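Local coordinates for succinoglycan biosynthesis protein (Bacillus cereus ATCC 14579, PDB 2QGM) that is of undetermined function but belongs to the erythromycin esterase family, and by name is assigned to succinoglycan biosynthesis, at residues Y336-T349 with Q429-S442. Sequence-based numbering, arbitrary orientation.
Sequences YVTIGSTTTEGNFT and QFDIIFHIRKTSPS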
loop_
_atom_site.group_PDB
_atom_site.type_symbol
_atom_site.label_atom_id
_atom_site.label_comp_id
_atom_site.label_asym_id
_atom_site.label_seq_id
_atom_site.Cartn_x
_atom_site.Cartn_y
_atom_site.Cartn_z
ATOM N N TYR A 336 6.138 -8.386 -10.857
ATOM C CA TYR A 336 5.651 -7.873 -9.573
ATOM C C TYR A 336 6.296 -8.686 -8.458
ATOM O O TYR A 336 6.049 -9.884 -8.323
ATOM C CB TYR A 336 4.125 -7.983 -9.462
ATOM C CG TYR A 336 3.581 -7.631 -8.086
ATOM C CD1 TYR A 336 3.828 -6.384 -7.515
ATOM C CD2 TYR A 336 2.798 -8.533 -7.368
ATOM C CE1 TYR A 336 3.309 -6.039 -6.269
ATOM C CE2 TYR A 336 2.270 -8.197 -6.119
ATOM C CZ TYR A 336 2.532 -6.942 -5.577
ATOM O OH TYR A 336 2.017 -6.581 -4.351
ATOM N N VAL A 337 7.142 -8.033 -7.670
ATOM C CA VAL A 337 7.816 -8.694 -6.561
ATOM C C VAL A 337 7.173 -8.214 -5.263
ATOM O O VAL A 337 6.903 -7.024 -5.099
ATOM C CB VAL A 337 9.329 -8.357 -6.534
ATOM C CG1 VAL A 337 9.939 -8.818 -5.226
ATOM C CG2 VAL A 337 10.040 -9.043 -7.698
ATOM N N THR A 338 6.920 -9.149 -4.352
ATOM C CA THR A 338 6.300 -8.831 -3.069
ATOM C C THR A 338 7.243 -8.972 -1.897
ATOM O O THR A 338 7.875 -10.011 -1.720
ATOM C CB THR A 338 5.084 -9.736 -2.776
ATOM O OG1 THR A 338 5.440 -11.108 -2.989
ATOM C CG2 THR A 338 3.922 -9.365 -3.661
ATOM N N ILE A 339 7.319 -7.920 -1.088
ATOM C CA ILE A 339 8.166 -7.902 0.098
ATOM C C ILE A 339 7.270 -7.702 1.312
ATOM O O ILE A 339 6.817 -6.587 1.577
ATOM C CB ILE A 339 9.169 -6.739 0.043
ATOM C CG1 ILE A 339 9.951 -6.815 -1.266
ATOM C CG2 ILE A 339 10.098 -6.785 1.262
ATOM C CD1 ILE A 339 10.917 -5.677 -1.478
ATOM N N GLY A 340 7.020 -8.783 2.045
ATOM C CA GLY A 340 6.178 -8.712 3.225
ATOM C C GLY A 340 6.921 -8.241 4.465
ATOM O O GLY A 340 8.148 -8.330 4.539
ATOM N N SER A 341 6.168 -7.749 5.441
ATOM C CA SER A 341 6.726 -7.254 6.695
ATOM C C SER A 341 6.398 -8.189 7.849
ATOM O O SER A 341 5.242 -8.571 8.034
ATOM C CB SER A 341 6.156 -5.868 7.005
ATOM O OG SER A 341 6.362 -5.509 8.363
ATOM N N THR A 342 7.415 -8.558 8.622
ATOM C CA THR A 342 7.206 -9.428 9.767
ATOM C C THR A 342 7.884 -8.879 11.017
ATOM O O THR A 342 8.937 -8.247 10.947
ATOM C CB THR A 342 7.733 -10.881 9.515
ATOM O OG1 THR A 342 9.112 -10.852 9.121
ATOM C CG2 THR A 342 6.921 -11.568 8.426
ATOM N N THR A 343 7.239 -9.093 12.156
ATOM C CA THR A 343 7.781 -8.666 13.433
ATOM C C THR A 343 7.401 -9.722 14.458
ATOM O O THR A 343 6.443 -10.462 14.264
ATOM C CB THR A 343 7.251 -7.279 13.857
ATOM O OG1 THR A 343 7.912 -6.874 15.060
ATOM C CG2 THR A 343 5.747 -7.320 14.093
ATOM N N THR A 344 8.159 -9.796 15.544
ATOM C CA THR A 344 7.896 -10.802 16.568
ATOM C C THR A 344 7.125 -10.330 17.796
ATOM O O THR A 344 6.101 -10.910 18.152
ATOM C CB THR A 344 9.218 -11.439 17.041
ATOM O OG1 THR A 344 9.854 -12.087 15.931
ATOM C CG2 THR A 344 8.958 -12.465 18.137
ATOM N N GLU A 345 7.615 -9.278 18.434
ATOM C CA GLU A 345 6.991 -8.777 19.652
ATOM C C GLU A 345 7.069 -7.260 19.799
ATOM O O GLU A 345 7.832 -6.589 19.105
ATOM C CB GLU A 345 7.665 -9.441 20.859
ATOM C CG GLU A 345 9.195 -9.344 20.818
ATOM C CD GLU A 345 9.863 -9.991 22.021
ATOM O OE1 GLU A 345 9.669 -9.493 23.153
ATOM O OE2 GLU A 345 10.592 -10.988 21.831
ATOM N N GLY A 346 6.271 -6.730 20.719
ATOM C CA GLY A 346 6.266 -5.302 20.957
ATOM C C GLY A 346 4.872 -4.722 21.030
ATOM O O GLY A 346 3.879 -5.446 20.979
ATOM N N ASN A 347 4.806 -3.404 21.172
ATOM C CA ASN A 347 3.538 -2.680 21.248
ATOM C C ASN A 347 3.334 -1.929 19.936
ATOM O O ASN A 347 4.296 -1.611 19.237
ATOM C CB ASN A 347 3.569 -1.669 22.396
ATOM C CG ASN A 347 3.510 -2.332 23.762
ATOM O OD1 ASN A 347 3.834 -1.718 24.780
ATOM N ND2 ASN A 347 3.079 -3.582 23.789
ATOM N N PHE A 348 2.085 -1.636 19.605
ATOM C CA PHE A 348 1.806 -0.928 18.371
ATOM C C PHE A 348 0.641 0.027 18.557
ATOM O O PHE A 348 -0.137 -0.093 19.507
ATOM C CB PHE A 348 1.478 -1.924 17.262
ATOM C CG PHE A 348 0.326 -2.823 17.589
ATOM C CD1 PHE A 348 -0.986 -2.407 17.374
ATOM C CD2 PHE A 348 0.549 -4.071 18.153
ATOM C CE1 PHE A 348 -2.060 -3.229 17.721
ATOM C CE2 PHE A 348 -0.511 -4.893 18.503
ATOM C CZ PHE A 348 -1.818 -4.473 18.288
ATOM N N THR A 349 0.533 0.973 17.630
ATOM C CA THR A 349 -0.526 1.973 17.640
ATOM C C THR A 349 -1.720 1.401 16.894
ATOM O O THR A 349 -1.555 0.762 15.856
ATOM C CB THR A 349 -0.086 3.247 16.905
ATOM O OG1 THR A 349 1.078 3.797 17.538
ATOM C CG2 THR A 349 -1.210 4.275 16.907
ATOM N N GLN A 429 2.422 -16.139 0.268
ATOM C CA GLN A 429 2.075 -14.730 0.369
ATOM C C GLN A 429 3.168 -13.760 -0.052
ATOM O O GLN A 429 2.890 -12.767 -0.724
ATOM C CB GLN A 429 1.675 -14.407 1.816
ATOM C CG GLN A 429 0.663 -15.379 2.395
ATOM C CD GLN A 429 -0.643 -15.342 1.654
ATOM O OE1 GLN A 429 -1.511 -16.205 1.853
ATOM N NE2 GLN A 429 -0.807 -14.342 0.800
ATOM N N PHE A 430 4.412 -14.048 0.329
ATOM C CA PHE A 430 5.514 -13.139 0.035
ATOM C C PHE A 430 6.747 -13.762 -0.618
ATOM O O PHE A 430 7.208 -14.833 -0.212
ATOM C CB PHE A 430 5.961 -12.451 1.332
ATOM C CG PHE A 430 4.823 -11.956 2.201
ATOM C CD1 PHE A 430 3.915 -11.009 1.728
ATOM C CD2 PHE A 430 4.689 -12.410 3.516
ATOM C CE1 PHE A 430 2.897 -10.518 2.550
ATOM C CE2 PHE A 430 3.675 -11.926 4.346
ATOM C CZ PHE A 430 2.774 -10.975 3.863
ATOM N N ASP A 431 7.300 -13.077 -1.615
ATOM C CA ASP A 431 8.507 -13.560 -2.283
ATOM C C ASP A 431 9.669 -13.316 -1.321
ATOM O O ASP A 431 10.556 -14.157 -1.159
ATOM C CB ASP A 431 8.770 -12.768 -3.575
ATOM C CG ASP A 431 7.702 -12.984 -4.633
ATOM O OD1 ASP A 431 7.371 -14.152 -4.918
ATOM O OD2 ASP A 431 7.202 -11.984 -5.195
ATOM N N ILE A 432 9.624 -12.149 -0.687
ATOM C CA ILE A 432 10.647 -11.675 0.231
ATOM C C ILE A 432 9.998 -11.096 1.480
ATOM O O ILE A 432 8.856 -10.648 1.446
ATOM C CB ILE A 432 11.466 -10.537 -0.443
ATOM C CG1 ILE A 432 12.102 -11.043 -1.726
ATOM C CG2 ILE A 432 12.547 -10.003 0.498
ATOM C CD1 ILE A 432 12.553 -9.938 -2.651
ATOM N N ILE A 433 10.724 -11.124 2.589
ATOM C CA ILE A 433 10.220 -10.525 3.811
ATOM C C ILE A 433 11.357 -9.785 4.488
ATOM O O ILE A 433 12.529 -10.110 4.289
ATOM C CB ILE A 433 9.670 -11.572 4.836
ATOM C CG1 ILE A 433 10.773 -12.551 5.242
ATOM C CG2 ILE A 433 8.479 -12.303 4.251
ATOM C CD1 ILE A 433 10.433 -13.341 6.485
ATOM N N PHE A 434 11.014 -8.739 5.229
ATOM C CA PHE A 434 12.008 -8.029 6.023
ATOM C C PHE A 434 11.478 -8.154 7.437
ATOM O O PHE A 434 10.357 -7.742 7.749
ATOM C CB PHE A 434 12.218 -6.559 5.591
ATOM C CG PHE A 434 11.017 -5.655 5.760
ATOM C CD1 PHE A 434 10.906 -4.806 6.865
ATOM C CD2 PHE A 434 10.037 -5.601 4.775
ATOM C CE1 PHE A 434 9.834 -3.912 6.979
ATOM C CE2 PHE A 434 8.966 -4.714 4.882
ATOM C CZ PHE A 434 8.863 -3.868 5.980
ATOM N N HIS A 435 12.281 -8.789 8.279
ATOM C CA HIS A 435 11.902 -9.019 9.656
ATOM C C HIS A 435 12.548 -8.034 10.615
ATOM O O HIS A 435 13.721 -7.682 10.466
ATOM C CB HIS A 435 12.285 -10.448 10.067
ATOM C CG HIS A 435 11.759 -10.853 11.404
ATOM N ND1 HIS A 435 10.419 -11.087 11.639
ATOM C CD2 HIS A 435 12.383 -11.042 12.594
ATOM C CE1 HIS A 435 10.242 -11.396 12.909
ATOM N NE2 HIS A 435 11.421 -11.375 13.511
ATOM N N ILE A 436 11.751 -7.565 11.572
ATOM C CA ILE A 436 12.211 -6.666 12.627
ATOM C C ILE A 436 11.692 -7.325 13.902
ATOM O O ILE A 436 10.513 -7.212 14.235
ATOM C CB ILE A 436 11.606 -5.241 12.515
ATOM C CG1 ILE A 436 12.013 -4.598 11.189
ATOM C CG2 ILE A 436 12.083 -4.385 13.700
ATOM C CD1 ILE A 436 11.520 -3.169 11.004
ATOM N N ARG A 437 12.568 -8.031 14.608
ATOM C CA ARG A 437 12.162 -8.742 15.817
ATOM C C ARG A 437 11.324 -7.912 16.787
ATOM O O ARG A 437 10.169 -8.238 17.056
ATOM C CB ARG A 437 13.391 -9.283 16.548
ATOM C CG ARG A 437 13.059 -10.171 17.728
ATOM C CD ARG A 437 14.313 -10.483 18.521
ATOM N NE ARG A 437 15.290 -11.230 17.735
ATOM C CZ ARG A 437 16.569 -11.357 18.069
ATOM N NH1 ARG A 437 17.023 -10.780 19.172
ATOM N NH2 ARG A 437 17.389 -12.073 17.310
ATOM N N LYS A 438 11.906 -6.849 17.325
ATOM C CA LYS A 438 11.180 -6.010 18.269
ATOM C C LYS A 438 10.733 -4.690 17.666
ATOM O O LYS A 438 11.514 -3.978 17.027
ATOM C CB LYS A 438 12.029 -5.740 19.521
ATOM C CG LYS A 438 12.304 -6.970 20.377
ATOM C CD LYS A 438 13.010 -6.612 21.685
ATOM C CE LYS A 438 13.246 -7.849 22.548
ATOM N NZ LYS A 438 13.824 -7.506 23.887
ATOM N N THR A 439 9.460 -4.371 17.861
ATOM C CA THR A 439 8.910 -3.124 17.355
ATOM C C THR A 439 8.171 -2.359 18.451
ATOM O O THR A 439 7.852 -2.913 19.506
ATOM C CB THR A 439 7.977 -3.384 16.152
ATOM O OG1 THR A 439 7.098 -4.474 16.444
ATOM C CG2 THR A 439 8.805 -3.729 14.919
ATOM N N SER A 440 7.926 -1.079 18.206
ATOM C CA SER A 440 7.247 -0.228 19.172
ATOM C C SER A 440 6.229 0.659 18.462
ATOM O O SER A 440 6.206 0.724 17.237
ATOM C CB SER A 440 8.273 0.630 19.933
ATOM O OG SER A 440 9.006 1.475 19.057
ATOM N N PRO A 441 5.371 1.356 19.227
ATOM C CA PRO A 441 4.349 2.231 18.640
ATOM C C PRO A 441 4.830 3.409 17.796
ATOM O O PRO A 441 5.805 4.091 18.123
ATOM C CB PRO A 441 3.558 2.709 19.857
ATOM C CG PRO A 441 3.692 1.569 20.822
ATOM C CD PRO A 441 5.162 1.220 20.678
ATOM N N SER A 442 4.116 3.638 16.700
ATOM C CA SER A 442 4.396 4.756 15.812
ATOM C C SER A 442 4.047 6.028 16.586
ATOM O O SER A 442 3.290 5.980 17.557
ATOM C CB SER A 442 3.521 4.654 14.567
ATOM O OG SER A 442 2.168 4.465 14.934
HETATM O O HOH W 1 4.848 -11.241 -6.232
HETATM O O HOH W 2 8.910 -5.869 9.302
HETATM O O HOH W 3 4.547 -3.013 16.834
#
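His435 reaches from its strand across to two threonines of 336-349. His435 CB lies 3.3 Å from Thr342 OG1. With CG anti to the backbone N (chi1 -172°), the ring is carried alongside the neighbouring strand, and His435 ND1 shares a 2.8 Å hydrogen bond with Thr342 OG1, in which either atom could donate. Further round the ring, His435 CE1 lies 3.1 Å from Thr344 OG1 and close to the carbonyl carbon of Thr343, while His435 NE2 gives a weak, bent bond to Thr344 OG1, which lies in the ring plane and is also hydrogen-bonded to Asn375 O. Hydrogen bonds at both ring nitrogens, one of them weak, would restrict rotation of the imidazole; Phe386 and Leu378 add contacts from outside the pair. The two backbones are neighbouring parallel strands of the central mixed sheet of this Ere-like protein, with bonds such as Gly340 N to Ile432 O alternating in direction along them. Where 336-344 runs beside the start of the other strand, Asp431 OD2 accepts a nearly straight bond (165°) from Thr338 N on its anti side, and Asp431 N donates to Thr338 OG1; Asp431 OD1 forms a salt bridge with Lys312. Gly340 has no side chain, and Gly340 CA sits over one face of the Phe430 ring in a CH-pi contact, 3.6 Å from the ring centroid. At the corner where both chains turn, Arg437 O receives Thr344 N and Glu345 N, and Thr343 OG1 donates to Ile436 O at 2.7 Å, nearly in line with the carbonyl bond.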